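Local coordinates for serine protease pet (Escherichia coli, PDB 4OM9), which is a secreted autotransporter enterotoxin of enteroaggregative E. coli, a serine protease whose passenger domain probably acts by cleaving host proteins such as alpha-fodrin, at residues K430-G435 with T453-T458. Residues are numbered along the deposited sequence; the frame is centred on the assembly and turned at random.
Sequences KLDLNG and TNSNTT
D432 and T453 form a parallel bridge between neighbouring strands, and two backbone bonds fix the register: T453 N donates to L431 O (2.7 Å), and L433 N donates to T453 O. T453 CG2 packs against D432 CB at 3.9 Å, while T453 OG1, anti to its backbone N, bonds to D478 one coil further on. K430 NZ touches T453 CB at 3.9 Å, with D478 as a long, weak ion-pair partner. Where the strands end, the carboxylate of D432 reaches across to the next turn. Its OD1 takes S455 N (2.9 Å) from one face of the carboxylate plane and N434 N from the other, the latter closing an Asx turn. S455 OG donates to OD2, at a modelled length too short to trust, and Q407 NE2 of the preceding coil also bonds to OD2. The amide of N454 repeats the scheme in the opposite direction: OD1 receives G435 N (2.8 Å) from one face of its plane and from the other N456 N, which closes a second Asx turn, and ND2 is held by N480 O and K459 O. The buried D432 and N454 side chains thus join successive coils. The solvent side is looser. One water donates to both N434 OD1 (2.6 Å) and S455 OG, while N434 ND2 donates to L408 O of the preceding coil; N434 and N456 cross with amide planes 37° apart. Parallel strands of successive coils, joined at their ends by side-chain-to-backbone bonds, fit the right-handed parallel beta-helix of autotransporter passengers. Strand 429-432 lies between strands 404-408 and 451-453; L431 and L433 meet L408, and L431 also touches F440 of strand 438-440.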
ATOM      1  N   LYS A 430      -0.904  -5.923 -17.379  1.00 31.85           N
ATOM      2  CA  LYS A 430      -0.144  -4.697 -17.594  1.00 32.21           C
ATOM      3  C   LYS A 430      -0.597  -3.945 -18.827  1.00 31.43           C
ATOM      4  O   LYS A 430      -0.779  -4.547 -19.893  1.00 30.57           O
ATOM      5  CB  LYS A 430       1.351  -4.994 -17.723  1.00 34.77           C
ATOM      6  CG  LYS A 430       2.125  -4.978 -16.417  1.00 43.33           C
ATOM      7  CD  LYS A 430       3.550  -4.456 -16.638  1.00 50.34           C
ATOM      8  CE  LYS A 430       4.236  -4.132 -15.290  1.00 55.44           C
ATOM      9  NZ  LYS A 430       5.434  -3.228 -15.406  1.00 56.66           N
ATOM     10  N   LEU A 431      -0.785  -2.635 -18.673  1.00 29.44           N
ATOM     11  CA  LEU A 431      -0.955  -1.723 -19.805  1.00 30.89           C
ATOM     12  C   LEU A 431       0.310  -0.889 -19.969  1.00 31.30           C
ATOM     13  O   LEU A 431       0.635  -0.073 -19.109  1.00 29.65           O
ATOM     14  CB  LEU A 431      -2.169  -0.802 -19.625  1.00 27.19           C
ATOM     15  CG  LEU A 431      -2.266   0.274 -20.731  1.00 30.28           C
ATOM     16  CD1 LEU A 431      -2.354  -0.371 -22.128  1.00 29.19           C
ATOM     17  CD2 LEU A 431      -3.448   1.205 -20.519  1.00 28.73           C
ATOM     18  N   ASP A 432       1.022  -1.114 -21.073  1.00 32.55           N
ATOM     19  CA  ASP A 432       2.248  -0.375 -21.396  1.00 27.37           C
ATOM     20  C   ASP A 432       1.933   0.716 -22.419  1.00 29.07           C
ATOM     21  O   ASP A 432       1.679   0.426 -23.605  1.00 28.87           O
ATOM     22  CB  ASP A 432       3.327  -1.330 -21.914  1.00 30.08           C
ATOM     23  CG  ASP A 432       4.639  -0.632 -22.242  1.00 30.70           C
ATOM     24  OD1 ASP A 432       4.795   0.575 -21.960  1.00 31.87           O
ATOM     25  OD2 ASP A 432       5.540  -1.301 -22.784  1.00 36.15           O
ATOM     26  N   LEU A 433       1.932   1.966 -21.956  1.00 31.64           N
ATOM     27  CA  LEU A 433       1.586   3.108 -22.803  1.00 32.09           C
ATOM     28  C   LEU A 433       2.654   3.302 -23.850  1.00 32.47           C
ATOM     29  O   LEU A 433       2.421   3.959 -24.858  1.00 33.97           O
ATOM     30  CB  LEU A 433       1.418   4.399 -21.981  1.00 29.93           C
ATOM     31  CG  LEU A 433       0.383   4.365 -20.856  1.00 30.08           C
ATOM     32  CD1 LEU A 433       0.253   5.709 -20.201  1.00 26.83           C
ATOM     33  CD2 LEU A 433      -0.956   3.921 -21.354  1.00 26.22           C
ATOM     34  N   ASN A 434       3.832   2.744 -23.597  1.00 29.22           N
ATOM     35  CA  ASN A 434       4.880   2.651 -24.607  1.00 31.23           C
ATOM     36  C   ASN A 434       5.164   3.987 -25.315  1.00 33.67           C
ATOM     37  O   ASN A 434       5.210   4.061 -26.546  1.00 32.99           O
ATOM     38  CB  ASN A 434       4.496   1.576 -25.622  1.00 30.12           C
ATOM     39  CG  ASN A 434       5.589   1.308 -26.626  1.00 34.18           C
ATOM     40  OD1 ASN A 434       6.780   1.475 -26.313  1.00 35.43           O
ATOM     41  ND2 ASN A 434       5.201   0.925 -27.857  1.00 31.32           N
ATOM     42  N   GLY A 435       5.350   5.051 -24.534  1.00 34.91           N
ATOM     43  CA  GLY A 435       5.665   6.351 -25.105  1.00 34.55           C
ATOM     44  C   GLY A 435       4.453   7.177 -25.496  1.00 34.51           C
ATOM     45  O   GLY A 435       4.591   8.358 -25.799  1.00 36.41           O
ATOM     46  N   THR A 453       1.939   1.116 -17.027  1.00 28.28           N
ATOM     47  CA  THR A 453       3.364   1.407 -17.044  1.00 29.49           C
ATOM     48  C   THR A 453       3.795   2.080 -18.340  1.00 29.76           C
ATOM     49  O   THR A 453       2.977   2.368 -19.215  1.00 28.09           O
ATOM     50  CB  THR A 453       4.194   0.122 -16.866  1.00 31.23           C
ATOM     51  OG1 THR A 453       5.555   0.482 -16.598  1.00 37.07           O
ATOM     52  CG2 THR A 453       4.127  -0.758 -18.159  1.00 33.58           C
ATOM     53  N   ASN A 454       5.088   2.334 -18.462  1.00 30.63           N
ATOM     54  CA  ASN A 454       5.641   2.748 -19.735  1.00 33.85           C
ATOM     55  C   ASN A 454       7.091   2.316 -19.856  1.00 38.15           C
ATOM     56  O   ASN A 454       7.967   2.877 -19.202  1.00 33.88           O
ATOM     57  CB  ASN A 454       5.528   4.250 -19.925  1.00 33.31           C
ATOM     58  CG  ASN A 454       6.288   4.731 -21.146  1.00 40.63           C
ATOM     59  OD1 ASN A 454       6.351   4.032 -22.150  1.00 41.05           O
ATOM     60  ND2 ASN A 454       6.903   5.912 -21.052  1.00 36.77           N
ATOM     61  N   SER A 455       7.323   1.312 -20.701  1.00 31.63           N
ATOM     62  CA  SER A 455       8.621   0.673 -20.840  1.00 32.57           C
ATOM     63  C   SER A 455       9.559   1.478 -21.725  1.00 34.70           C
ATOM     64  O   SER A 455      10.729   1.138 -21.874  1.00 39.16           O
ATOM     65  CB  SER A 455       8.445  -0.751 -21.408  1.00 33.70           C
ATOM     66  OG  SER A 455       7.827  -0.744 -22.694  1.00 30.70           O
ATOM     67  N   ASN A 456       9.040   2.535 -22.337  1.00 40.70           N
ATOM     68  CA  ASN A 456       9.867   3.396 -23.192  1.00 40.32           C
ATOM     69  C   ASN A 456      10.651   4.387 -22.334  1.00 44.15           C
ATOM     70  O   ASN A 456      10.073   5.292 -21.743  1.00 41.97           O
ATOM     71  CB  ASN A 456       9.005   4.139 -24.215  1.00 38.78           C
ATOM     72  CG  ASN A 456       9.827   4.785 -25.318  1.00 49.09           C
ATOM     73  OD1 ASN A 456      10.944   5.261 -25.097  1.00 51.31           O
ATOM     74  ND2 ASN A 456       9.268   4.807 -26.521  1.00 45.66           N
ATOM     75  N   THR A 457      11.964   4.217 -22.267  1.00 44.96           N
ATOM     76  CA  THR A 457      12.760   4.990 -21.323  1.00 44.18           C
ATOM     77  C   THR A 457      13.159   6.360 -21.863  1.00 46.25           C
ATOM     78  O   THR A 457      13.825   7.122 -21.166  1.00 53.10           O
ATOM     79  CB  THR A 457      14.050   4.230 -20.911  1.00 48.16           C
ATOM     80  OG1 THR A 457      14.943   4.139 -22.027  1.00 48.89           O
ATOM     81  CG2 THR A 457      13.723   2.833 -20.423  1.00 45.41           C
ATOM     82  N   THR A 458      12.758   6.681 -23.088  1.00 42.94           N
ATOM     83  CA  THR A 458      13.242   7.904 -23.713  1.00 48.50           C
ATOM     84  C   THR A 458      12.122   8.877 -24.047  1.00 48.49           C
ATOM     85  O   THR A 458      12.373  10.019 -24.399  1.00 56.64           O
ATOM     86  CB  THR A 458      14.030   7.601 -25.004  1.00 54.03           C
ATOM     87  OG1 THR A 458      13.212   6.833 -25.896  1.00 49.29           O
ATOM     88  CG2 THR A 458      15.307   6.833 -24.690  1.00 52.33           C
TER
HETATM   89  O   HOH W   1       8.905   0.427 -25.324  1.00 34.42           O